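Long-range contacts in kinetochore protein Mis16 (Schizosaccharomyces japonicus, PDB 4XYH), which binds histone H4 and the CENP-A chaperone Scm3, and so probably helps to deliver CENP-A to centromeres: residues 174-179 with 219-225; 189-194 with 243-248; 304-308 with 317-322; 329-335 with 384-390. One frame throughout, in Å; residues are numbered along the deposited sequence.

Interaction 1 of 4, residues 174-179 with 219-225; sequences HQACLR and LEKSIDV
Arg179 and Asp224 meet at one end of a short parallel strand pair at the rim of the WD40 beta-propeller. Arg179 NH1 donates to Asp224 OD1 over 3.0 Å in a nearly straight salt bridge. The oxygen lies in the guanidinium plane, at its edge, while the carboxylate is turned 80° from that plane. The arginine chain bends at chi3 (79°), which folds the guanidinium back so that one face lies over Cys177 SG. Behind this pair the backbones of 176-178 and 223-225 run in parallel register. Cys177 N donates to Ile223 O at 2.8 Å, and Val225 N donates to Cys177 O. Arg179 N reaches Val225 O, which fixes the base of the arginine beside Asp224. On the face of Ala176, Leu178, Ile223 and Val225, Leu178 CD2 packs on Val225 CB at 3.7 Å. Trp210 touches both of these side chains. On the inner side, strand 176-178 pairs with strand 156-160, where Gln175 and Ala176 face Ile158 in a classic beta bulge. Strand 223-225 is thus an added outer edge of this five-stranded sheet. At the other end, Ser222 OG lies at the edge of the His174 ring, 3.1 Å from His174 CD2.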
# COMPACT_ATOMS: atom_id res chain seq x y z
N HIS A 174 15.63 13.34 -8.39
CA HIS A 174 14.26 13.58 -8.88
C HIS A 174 14.20 14.69 -9.91
O HIS A 174 15.07 15.57 -9.93
CB HIS A 174 13.37 13.95 -7.70
CG HIS A 174 13.92 15.08 -6.90
ND1 HIS A 174 14.74 14.89 -5.81
CD2 HIS A 174 13.83 16.42 -7.08
CE1 HIS A 174 15.11 16.06 -5.34
NE2 HIS A 174 14.59 17.01 -6.10
N GLN A 175 13.15 14.69 -10.71
CA GLN A 175 12.95 15.69 -11.75
C GLN A 175 12.00 16.83 -11.32
O GLN A 175 12.02 17.91 -11.91
CB GLN A 175 12.40 15.01 -13.02
CG GLN A 175 13.47 14.30 -13.83
CD GLN A 175 14.18 13.18 -13.06
OE1 GLN A 175 13.62 12.09 -12.87
NE2 GLN A 175 15.40 13.45 -12.60
N ALA A 176 11.17 16.58 -10.32
CA ALA A 176 10.30 17.63 -9.76
C ALA A 176 10.16 17.42 -8.26
O ALA A 176 10.26 16.31 -7.77
CB ALA A 176 8.93 17.63 -10.41
N CYS A 177 9.95 18.52 -7.55
CA CYS A 177 9.69 18.47 -6.12
C CYS A 177 8.34 19.12 -5.82
O CYS A 177 8.13 20.27 -6.20
CB CYS A 177 10.79 19.18 -5.34
SG CYS A 177 10.48 19.20 -3.57
N LEU A 178 7.44 18.38 -5.18
CA LEU A 178 6.13 18.91 -4.79
C LEU A 178 6.23 19.57 -3.43
O LEU A 178 6.37 18.88 -2.42
CB LEU A 178 5.09 17.80 -4.76
CG LEU A 178 5.19 16.83 -5.94
CD1 LEU A 178 4.26 15.67 -5.71
CD2 LEU A 178 4.84 17.54 -7.25
N ARG A 179 6.16 20.90 -3.39
CA ARG A 179 6.53 21.63 -2.17
C ARG A 179 5.42 22.32 -1.42
O ARG A 179 5.34 23.55 -1.48
CB ARG A 179 7.56 22.72 -2.49
CG ARG A 179 8.58 22.35 -3.48
CD ARG A 179 9.81 23.20 -3.32
NE ARG A 179 10.61 22.73 -2.20
CZ ARG A 179 11.85 22.26 -2.28
NH1 ARG A 179 12.50 22.20 -3.44
NH2 ARG A 179 12.44 21.86 -1.18
N LEU A 219 16.95 16.27 -17.05
CA LEU A 219 18.08 16.05 -16.15
C LEU A 219 18.83 17.33 -15.85
O LEU A 219 19.75 17.35 -15.02
CB LEU A 219 19.04 15.02 -16.75
CG LEU A 219 18.47 13.64 -17.00
CD1 LEU A 219 19.57 12.71 -17.57
CD2 LEU A 219 17.89 13.09 -15.70
N GLU A 220 18.46 18.40 -16.54
CA GLU A 220 19.11 19.69 -16.31
C GLU A 220 18.97 20.15 -14.86
O GLU A 220 19.93 20.68 -14.28
CB GLU A 220 18.52 20.74 -17.25
CG GLU A 220 19.11 22.13 -17.07
CD GLU A 220 18.32 23.17 -17.82
OE1 GLU A 220 17.50 22.78 -18.70
OE2 GLU A 220 18.50 24.37 -17.53
N LYS A 221 17.79 19.93 -14.27
CA LYS A 221 17.47 20.36 -12.91
C LYS A 221 16.07 19.90 -12.49
O LYS A 221 15.23 19.55 -13.34
CB LYS A 221 17.55 21.88 -12.78
CG LYS A 221 16.38 22.61 -13.45
CD LYS A 221 16.51 24.13 -13.27
CE LYS A 221 15.19 24.86 -13.54
NZ LYS A 221 14.16 24.68 -12.46
N SER A 222 15.79 19.92 -11.19
CA SER A 222 14.45 19.65 -10.70
C SER A 222 13.60 20.91 -10.76
O SER A 222 14.08 21.99 -10.46
CB SER A 222 14.50 19.13 -9.26
OG SER A 222 13.18 18.94 -8.76
N ILE A 223 12.33 20.78 -11.13
CA ILE A 223 11.42 21.92 -11.01
C ILE A 223 10.61 21.86 -9.71
O ILE A 223 10.35 20.77 -9.19
CB ILE A 223 10.45 22.01 -12.21
CG1 ILE A 223 9.53 20.79 -12.25
CG2 ILE A 223 11.22 22.11 -13.52
CD1 ILE A 223 8.50 20.85 -13.38
N ASP A 224 10.24 23.02 -9.19
CA ASP A 224 9.33 23.12 -8.05
C ASP A 224 7.87 23.15 -8.51
O ASP A 224 7.54 23.76 -9.53
CB ASP A 224 9.64 24.35 -7.21
CG ASP A 224 10.96 24.23 -6.48
OD1 ASP A 224 11.28 23.11 -6.01
OD2 ASP A 224 11.68 25.24 -6.37
N VAL A 225 7.00 22.47 -7.77
CA VAL A 225 5.59 22.42 -8.12
C VAL A 225 4.78 22.79 -6.89
O VAL A 225 5.07 22.36 -5.78
CB VAL A 225 5.18 21.01 -8.63
CG1 VAL A 225 3.68 20.96 -8.92
CG2 VAL A 225 5.96 20.66 -9.87
O HOH W 1 13.18 18.52 -14.28

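Interaction 2 of 4, residues 189-194 with 243-248; sequences GWNFIQ and FHLQHE
Asn191 reaches across to Glu248 and lies over the ring of Phe243. Asn191 ND2 donates to Glu248 O at 2.7 Å, and the acceptor lies in the amide plane. The same nitrogen sits over one face of Phe243, toward the rim, and Asn191 CB also rests over that face, 4.1 Å from the ring centroid. CG stands anti to the backbone N (chi1 -165°), which carries the amide over the ring. The other end of the amide turns back to its own chain. OD1 accepts from Ile193 N, in the carbonyl plane, and from Gln194 N, 58° above it. This Asx motif, in which the Ile193 bond alone makes an Asx turn, holds the amide and aims ND2 at Glu248.

Packing is also tight at Phe192. Leu245 CD1 sits over the centre of the Phe192 ring, 3.4 Å from its centroid, and Trp190 O lies over the opposite face. Phe243 O meets the ring edge.

Two waters fill in between the backbones. One joins Trp190 O to Phe243 N. The other donates to Asn191 OD1 and His244 O and accepts from Phe192 N at 2.7 Å.

The outer side is looser. Ile193 CG2 only brushes Glu248 CB at 4.1 Å. Both Ile193 and Glu248 are exposed, and the extended Glu248 chain crosses Gln194 obliquely.

Trp190 NE1 is bonded to Arg138 O, and His244 NE2 to Asp294 O, so each segment is also tied to other strands or loops. The arrangement joins the ends of the innermost strands 187-190 and 238-243, as between neighbouring blades of a WD40 beta-propeller.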
# COMPACT_ATOMS: atom_id res chain seq x y z
N GLY A 189 -1.51 9.02 -3.85
CA GLY A 189 -2.26 8.28 -4.84
C GLY A 189 -2.49 9.08 -6.12
O GLY A 189 -2.81 10.28 -6.06
N TRP A 190 -2.33 8.40 -7.25
CA TRP A 190 -2.60 9.00 -8.55
C TRP A 190 -4.08 8.95 -8.92
O TRP A 190 -4.84 8.08 -8.47
CB TRP A 190 -1.83 8.29 -9.64
CG TRP A 190 -0.36 8.47 -9.58
CD1 TRP A 190 0.55 7.64 -8.99
CD2 TRP A 190 0.39 9.54 -10.18
NE1 TRP A 190 1.82 8.12 -9.20
CE2 TRP A 190 1.75 9.29 -9.91
CE3 TRP A 190 0.04 10.67 -10.92
CZ2 TRP A 190 2.76 10.15 -10.36
CZ3 TRP A 190 1.05 11.52 -11.36
CH2 TRP A 190 2.39 11.25 -11.07
N ASN A 191 -4.48 9.91 -9.75
CA ASN A 191 -5.79 9.94 -10.37
C ASN A 191 -5.80 8.98 -11.57
O ASN A 191 -4.90 9.03 -12.42
CB ASN A 191 -6.11 11.37 -10.80
CG ASN A 191 -7.59 11.57 -11.14
OD1 ASN A 191 -8.16 10.85 -11.96
ND2 ASN A 191 -8.21 12.56 -10.49
N PHE A 192 -6.78 8.08 -11.63
CA PHE A 192 -6.84 7.07 -12.69
C PHE A 192 -7.51 7.57 -13.98
O PHE A 192 -7.35 6.97 -15.04
CB PHE A 192 -7.58 5.83 -12.18
CG PHE A 192 -6.91 5.18 -11.01
CD1 PHE A 192 -5.84 4.31 -11.21
CD2 PHE A 192 -7.33 5.45 -9.71
CE1 PHE A 192 -5.21 3.71 -10.12
CE2 PHE A 192 -6.70 4.86 -8.63
CZ PHE A 192 -5.63 3.99 -8.83
N ILE A 193 -8.25 8.67 -13.89
CA ILE A 193 -8.97 9.22 -15.03
C ILE A 193 -8.23 10.43 -15.63
O ILE A 193 -8.07 10.54 -16.85
CB ILE A 193 -10.39 9.64 -14.64
CG1 ILE A 193 -11.15 8.43 -14.08
CG2 ILE A 193 -11.11 10.28 -15.81
CD1 ILE A 193 -11.06 7.19 -14.97
N GLN A 194 -7.78 11.32 -14.77
CA GLN A 194 -7.11 12.54 -15.19
C GLN A 194 -5.59 12.39 -15.05
O GLN A 194 -5.02 12.61 -13.96
CB GLN A 194 -7.64 13.73 -14.38
CG GLN A 194 -7.26 15.09 -14.93
CD GLN A 194 -8.02 16.23 -14.25
OE1 GLN A 194 -9.06 16.01 -13.60
NE2 GLN A 194 -7.50 17.45 -14.40
N PHE A 243 -7.81 7.80 -4.98
CA PHE A 243 -8.75 8.26 -5.99
C PHE A 243 -9.60 7.08 -6.43
O PHE A 243 -9.14 5.93 -6.44
CB PHE A 243 -8.02 8.87 -7.19
CG PHE A 243 -7.66 10.32 -7.02
CD1 PHE A 243 -8.64 11.31 -7.07
CD2 PHE A 243 -6.34 10.70 -6.83
CE1 PHE A 243 -8.31 12.65 -6.93
CE2 PHE A 243 -6.00 12.04 -6.68
CZ PHE A 243 -6.99 13.02 -6.73
N HIS A 244 -10.86 7.36 -6.78
CA HIS A 244 -11.75 6.33 -7.30
C HIS A 244 -11.32 5.88 -8.70
O HIS A 244 -10.88 6.69 -9.51
CB HIS A 244 -13.20 6.84 -7.35
CG HIS A 244 -14.21 5.74 -7.44
ND1 HIS A 244 -14.45 5.05 -8.61
CD2 HIS A 244 -15.02 5.20 -6.51
CE1 HIS A 244 -15.37 4.12 -8.39
NE2 HIS A 244 -15.73 4.19 -7.12
N LEU A 245 -11.45 4.58 -8.98
CA LEU A 245 -11.06 4.04 -10.28
C LEU A 245 -11.88 4.59 -11.45
O LEU A 245 -11.43 4.58 -12.59
CB LEU A 245 -11.18 2.51 -10.31
CG LEU A 245 -10.02 1.59 -9.92
CD1 LEU A 245 -8.68 2.24 -10.25
CD2 LEU A 245 -10.11 1.16 -8.45
N GLN A 246 -13.10 5.03 -11.18
CA GLN A 246 -14.00 5.39 -12.28
C GLN A 246 -14.47 6.82 -12.19
O GLN A 246 -15.41 7.19 -12.87
CB GLN A 246 -15.23 4.47 -12.32
CG GLN A 246 -14.91 2.98 -12.45
CD GLN A 246 -14.22 2.62 -13.76
OE1 GLN A 246 -14.36 3.32 -14.77
NE2 GLN A 246 -13.47 1.53 -13.74
N HIS A 247 -13.86 7.63 -11.33
CA HIS A 247 -14.29 9.02 -11.21
C HIS A 247 -13.14 10.01 -11.01
O HIS A 247 -12.39 9.94 -10.04
CB HIS A 247 -15.32 9.18 -10.09
CG HIS A 247 -16.10 10.46 -10.18
ND1 HIS A 247 -15.50 11.68 -10.39
CD2 HIS A 247 -17.43 10.70 -10.10
CE1 HIS A 247 -16.42 12.63 -10.43
NE2 HIS A 247 -17.60 12.05 -10.25
N GLU A 248 -13.05 10.93 -11.95
CA GLU A 248 -12.09 12.02 -11.99
C GLU A 248 -11.89 12.79 -10.68
O GLU A 248 -10.79 13.25 -10.39
CB GLU A 248 -12.54 12.98 -13.08
CG GLU A 248 -11.46 13.84 -13.71
CD GLU A 248 -11.89 14.34 -15.10
OE1 GLU A 248 -13.12 14.36 -15.38
OE2 GLU A 248 -11.00 14.70 -15.92
O HOH W 2 -5.38 6.93 -6.02
O HOH W 3 -9.23 8.50 -10.58

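Interaction 3 of 4, residues 304-308 with 317-322; sequences HTVAL and RLHTLE
Ala307 and Arg317 pack together on the outer hairpin of a WD40 propeller blade. Strand 306-310 runs antiparallel to the edge strand 319-321. Arg317 can be followed outward from its backbone, starting at CB. With CG anti to the backbone N (chi1 172°), the chain is carried alongside Leu308 and Ala307 of the neighbouring strand. Arg317 CG lies 3.6 Å from Leu308 O. Arg317 CD then passes Ala307 CB at 3.7 Å. At chi3 the chain bends, and the guanidinium spreads with one face on that methyl group. Arg317 NE comes to 3.5 Å from Ala307 CB, and CZ is nearly as close. At the tip, NH1 uses the edge of the group twice. Arg317 NH1 donates to Thr320 OG1 at 3.1 Å, and to a water that in turn donates to Thr305 OG1. The second of these hydroxyls is also bonded to Asp303. NH2 reaches Ala279 O in a weak hydrogen bond. The flat group is therefore held both by its edge and by one face.

The other side of the hairpin, with Val306, Leu308, His319 and Leu321, is largely apolar. Val306 CG1 and Leu321 CD1 lie alongside each other, 3.9 Å apart. Leu308 CD1 touches His319 CB, while His319 NE2 bonds to Glu373. Strand 328-333 lies beneath, its Val328 touching Val306.

Main-chain bonds join the strands. Val306 and Leu321 form a hydrogen-bonded pair, with Val306 N donating to Leu321 O. A water links Leu321 O to His304 O. Where the hairpin runs toward its connecting loop, Leu318 N donates to Leu308 O at 2.8 Å.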
# COMPACT_ATOMS: atom_id res chain seq x y z
N HIS A 304 -7.87 -3.15 15.49
CA HIS A 304 -7.64 -4.54 15.04
C HIS A 304 -8.65 -5.03 13.99
O HIS A 304 -8.66 -6.20 13.64
CB HIS A 304 -7.66 -5.54 16.23
CG HIS A 304 -6.80 -5.14 17.39
ND1 HIS A 304 -6.61 -5.95 18.49
CD2 HIS A 304 -6.07 -4.02 17.63
CE1 HIS A 304 -5.81 -5.35 19.35
NE2 HIS A 304 -5.47 -4.18 18.86
N THR A 305 -9.49 -4.15 13.46
CA THR A 305 -10.49 -4.63 12.53
C THR A 305 -10.39 -3.98 11.16
O THR A 305 -9.77 -2.93 11.00
CB THR A 305 -11.93 -4.41 13.06
OG1 THR A 305 -12.22 -3.01 13.10
CG2 THR A 305 -12.08 -5.00 14.45
N VAL A 306 -11.03 -4.63 10.20
CA VAL A 306 -11.29 -4.02 8.91
C VAL A 306 -12.80 -3.87 8.75
O VAL A 306 -13.54 -4.83 8.92
CB VAL A 306 -10.71 -4.86 7.75
CG1 VAL A 306 -11.26 -4.37 6.41
CG2 VAL A 306 -9.22 -4.79 7.78
N ALA A 307 -13.25 -2.66 8.44
CA ALA A 307 -14.67 -2.42 8.22
C ALA A 307 -14.95 -2.24 6.73
O ALA A 307 -14.16 -1.61 6.02
CB ALA A 307 -15.14 -1.20 9.00
N LEU A 308 -16.06 -2.81 6.26
CA LEU A 308 -16.48 -2.67 4.86
C LEU A 308 -17.61 -1.65 4.77
O LEU A 308 -18.45 -1.58 5.65
CB LEU A 308 -16.92 -4.02 4.29
CG LEU A 308 -15.82 -5.08 4.38
CD1 LEU A 308 -16.35 -6.47 4.08
CD2 LEU A 308 -14.69 -4.73 3.42
N ARG A 317 -21.95 0.80 8.69
CA ARG A 317 -21.00 -0.18 8.19
C ARG A 317 -21.68 -1.43 7.59
O ARG A 317 -22.71 -1.86 8.08
CB ARG A 317 -20.10 -0.53 9.37
CG ARG A 317 -19.15 -1.63 9.20
CD ARG A 317 -18.48 -1.88 10.56
NE ARG A 317 -17.89 -0.67 11.14
CZ ARG A 317 -16.96 -0.71 12.09
NH1 ARG A 317 -16.51 -1.88 12.53
NH2 ARG A 317 -16.46 0.41 12.59
N LEU A 318 -21.13 -2.00 6.51
CA LEU A 318 -21.66 -3.25 5.95
C LEU A 318 -21.32 -4.46 6.82
O LEU A 318 -22.16 -5.32 7.07
CB LEU A 318 -21.11 -3.51 4.55
CG LEU A 318 -21.56 -2.57 3.44
CD1 LEU A 318 -20.85 -2.90 2.13
CD2 LEU A 318 -23.06 -2.68 3.27
N HIS A 319 -20.07 -4.55 7.25
CA HIS A 319 -19.59 -5.76 7.88
C HIS A 319 -18.28 -5.45 8.59
O HIS A 319 -17.66 -4.43 8.30
CB HIS A 319 -19.40 -6.88 6.85
CG HIS A 319 -19.12 -8.22 7.46
ND1 HIS A 319 -20.09 -8.95 8.13
CD2 HIS A 319 -17.99 -8.95 7.53
CE1 HIS A 319 -19.56 -10.08 8.57
NE2 HIS A 319 -18.28 -10.11 8.23
N THR A 320 -17.87 -6.32 9.50
CA THR A 320 -16.61 -6.15 10.19
C THR A 320 -15.78 -7.41 10.09
O THR A 320 -16.22 -8.48 10.51
CB THR A 320 -16.83 -5.79 11.66
OG1 THR A 320 -17.66 -4.63 11.73
CG2 THR A 320 -15.50 -5.48 12.35
N LEU A 321 -14.57 -7.30 9.53
CA LEU A 321 -13.67 -8.44 9.45
C LEU A 321 -12.82 -8.50 10.71
O LEU A 321 -12.05 -7.58 10.97
CB LEU A 321 -12.76 -8.35 8.22
CG LEU A 321 -13.46 -8.15 6.88
CD1 LEU A 321 -12.44 -8.02 5.76
CD2 LEU A 321 -14.41 -9.32 6.61
N GLU A 322 -12.95 -9.57 11.48
CA GLU A 322 -12.13 -9.75 12.67
C GLU A 322 -11.17 -10.93 12.52
O GLU A 322 -11.46 -11.89 11.81
CB GLU A 322 -13.02 -9.94 13.89
CG GLU A 322 -14.25 -9.09 13.80
CD GLU A 322 -14.84 -8.78 15.15
OE1 GLU A 322 -14.19 -8.05 15.93
OE2 GLU A 322 -15.96 -9.26 15.41
O HOH W 4 -9.18 -7.97 11.55
O HOH W 5 -14.58 -2.26 14.24

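Interaction 4 of 4, residues 329-335 with 384-390; sequences YNVQWSP and RVSDLSW
Trp390 NE1 donates to Gln332 O at 3.1 Å. The oxygen lies at the edge of the indole, near its plane, but the nitrogen stands 62° above the carbonyl plane and does not follow a lone pair. The indole is also packed from one side by the turn after the strand. Ser334 CA sits over the five-membered ring of Trp390, 3.6 Å from its centroid, and Ser334 CB lies near Trp390 CZ2. Pro335 CD comes to 3.4 Å from Trp390 CB.

Strands 328-333 and 385-390 are the innermost strands of two neighbouring WD40 propeller blades. They run nearly parallel, 9° apart, with axes 7.0 Å from each other, and side chains bridge the gap. Leu388 CD1 fills it midway, 3.4 Å from Gln332 CG, as the two chains slide past each other in opposite directions.

At the other end, Arg384 brings one corner of its guanidinium, NH2, down over the centre of the Tyr329 ring, a cation-pi contact with the planes 65° apart. Arg384 CZ is 4.5 Å from the centroid of the Tyr329 ring. Ser386 O meets the edge of the same ring, 3.0 Å from Tyr329 CE2. Asp387 OD2 is bonded outside the pair, to Val56 N and in a salt bridge to Arg138 NH2.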
# COMPACT_ATOMS: atom_id res chain seq x y z
N TYR A 329 -3.03 -2.23 9.29
CA TYR A 329 -2.38 -1.14 8.57
C TYR A 329 -2.76 -1.10 7.09
O TYR A 329 -3.38 -0.16 6.62
CB TYR A 329 -0.86 -1.26 8.73
CG TYR A 329 -0.07 -0.07 8.23
CD1 TYR A 329 -0.24 1.19 8.79
CD2 TYR A 329 0.88 -0.21 7.20
CE1 TYR A 329 0.49 2.29 8.34
CE2 TYR A 329 1.63 0.89 6.74
CZ TYR A 329 1.43 2.13 7.31
OH TYR A 329 2.15 3.24 6.87
N ASN A 330 -2.41 -2.14 6.35
CA ASN A 330 -2.63 -2.14 4.91
C ASN A 330 -3.94 -2.84 4.57
O ASN A 330 -4.36 -3.77 5.25
CB ASN A 330 -1.46 -2.82 4.18
CG ASN A 330 -0.12 -2.15 4.48
OD1 ASN A 330 0.86 -2.81 4.88
ND2 ASN A 330 -0.06 -0.84 4.27
N VAL A 331 -4.58 -2.39 3.50
CA VAL A 331 -5.75 -3.06 2.98
C VAL A 331 -5.70 -2.92 1.46
O VAL A 331 -5.54 -1.83 0.95
CB VAL A 331 -7.06 -2.49 3.58
CG1 VAL A 331 -7.15 -0.96 3.42
CG2 VAL A 331 -8.26 -3.18 3.00
N GLN A 332 -5.79 -4.04 0.74
CA GLN A 332 -5.70 -4.00 -0.72
C GLN A 332 -6.62 -5.03 -1.36
O GLN A 332 -6.54 -6.23 -1.05
CB GLN A 332 -4.28 -4.24 -1.20
CG GLN A 332 -3.29 -3.20 -0.75
CD GLN A 332 -2.94 -2.22 -1.83
OE1 GLN A 332 -2.78 -1.02 -1.58
NE2 GLN A 332 -2.82 -2.73 -3.06
N TRP A 333 -7.47 -4.57 -2.27
CA TRP A 333 -8.36 -5.47 -2.98
C TRP A 333 -7.60 -6.25 -4.05
O TRP A 333 -6.71 -5.70 -4.70
CB TRP A 333 -9.49 -4.68 -3.63
CG TRP A 333 -10.40 -4.05 -2.65
CD1 TRP A 333 -10.36 -2.76 -2.21
CD2 TRP A 333 -11.50 -4.67 -1.98
NE1 TRP A 333 -11.37 -2.54 -1.31
CE2 TRP A 333 -12.08 -3.70 -1.15
CE3 TRP A 333 -12.05 -5.96 -2.01
CZ2 TRP A 333 -13.20 -3.97 -0.35
CZ3 TRP A 333 -13.16 -6.22 -1.21
CH2 TRP A 333 -13.72 -5.23 -0.40
N SER A 334 -7.92 -7.52 -4.24
CA SER A 334 -7.37 -8.24 -5.39
C SER A 334 -7.78 -7.54 -6.70
O SER A 334 -8.93 -7.16 -6.87
CB SER A 334 -7.83 -9.70 -5.40
OG SER A 334 -7.71 -10.27 -6.70
N PRO A 335 -6.83 -7.35 -7.62
CA PRO A 335 -7.24 -6.79 -8.92
C PRO A 335 -7.90 -7.84 -9.84
O PRO A 335 -8.36 -7.49 -10.93
CB PRO A 335 -5.92 -6.28 -9.52
CG PRO A 335 -4.90 -7.23 -8.97
CD PRO A 335 -5.39 -7.64 -7.58
N ARG A 384 6.44 -6.54 12.12
CA ARG A 384 5.34 -5.74 11.61
C ARG A 384 5.42 -5.60 10.10
O ARG A 384 6.48 -5.34 9.55
CB ARG A 384 5.35 -4.36 12.26
CG ARG A 384 4.34 -3.43 11.67
CD ARG A 384 4.63 -1.99 12.01
NE ARG A 384 3.75 -1.10 11.26
CZ ARG A 384 4.13 -0.39 10.21
NH1 ARG A 384 5.39 -0.44 9.78
NH2 ARG A 384 3.25 0.39 9.59
N VAL A 385 4.29 -5.78 9.44
CA VAL A 385 4.23 -5.66 7.99
C VAL A 385 4.05 -4.20 7.58
O VAL A 385 3.08 -3.56 7.99
CB VAL A 385 3.07 -6.51 7.42
CG1 VAL A 385 3.04 -6.41 5.89
CG2 VAL A 385 3.21 -7.95 7.87
N SER A 386 4.96 -3.69 6.76
CA SER A 386 4.97 -2.27 6.35
C SER A 386 4.09 -1.93 5.14
O SER A 386 3.48 -0.87 5.11
CB SER A 386 6.40 -1.85 6.03
OG SER A 386 7.26 -2.14 7.11
N ASP A 387 4.08 -2.81 4.13
CA ASP A 387 3.35 -2.56 2.89
C ASP A 387 3.15 -3.88 2.16
O ASP A 387 3.81 -4.88 2.47
CB ASP A 387 4.11 -1.56 1.99
CG ASP A 387 3.18 -0.87 0.97
OD1 ASP A 387 1.94 -0.96 1.12
OD2 ASP A 387 3.70 -0.23 0.02
N LEU A 388 2.23 -3.90 1.21
CA LEU A 388 2.03 -5.09 0.38
C LEU A 388 1.38 -4.71 -0.94
O LEU A 388 0.78 -3.63 -1.07
CB LEU A 388 1.18 -6.16 1.09
CG LEU A 388 -0.08 -5.79 1.87
CD1 LEU A 388 -1.13 -5.20 0.98
CD2 LEU A 388 -0.65 -7.02 2.57
N SER A 389 1.52 -5.59 -1.91
CA SER A 389 1.05 -5.30 -3.25
C SER A 389 0.60 -6.57 -3.96
O SER A 389 1.34 -7.56 -4.01
CB SER A 389 2.16 -4.60 -4.04
OG SER A 389 1.79 -4.32 -5.37
N TRP A 390 -0.62 -6.56 -4.50
CA TRP A 390 -1.05 -7.62 -5.42
C TRP A 390 -0.31 -7.52 -6.74
O TRP A 390 -0.23 -6.45 -7.31
CB TRP A 390 -2.53 -7.53 -5.71
CG TRP A 390 -3.41 -8.02 -4.65
CD1 TRP A 390 -4.03 -7.27 -3.68
CD2 TRP A 390 -3.84 -9.37 -4.45
NE1 TRP A 390 -4.81 -8.08 -2.89
CE2 TRP A 390 -4.70 -9.37 -3.33
CE3 TRP A 390 -3.58 -10.57 -5.12
CZ2 TRP A 390 -5.30 -10.53 -2.86
CZ3 TRP A 390 -4.17 -11.73 -4.64
CH2 TRP A 390 -5.02 -11.70 -3.52

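How the interactions relate
From the N terminus, interaction 1 opens first, at 174-179. Interaction 2 opens at 189-194 before interaction 1 closes at 219-225, and then closes at 243-248. Their segments therefore cross along the chain, though they do not touch. Interaction 1 lies at the propeller rim, and interaction 2 joins inner strands. Interaction 3 then opens and closes a short hairpin loop, 304-308 with 317-322. Interaction 4 follows in series, closing a loop of 48 residues between innermost strands. Interactions 3 and 4 touch, with Leu308 CD2 4.0 Å from Trp333 CH2. Interactions 1 and 3 lie on opposite sides of the chain's centre, about 41 Å apart between centres.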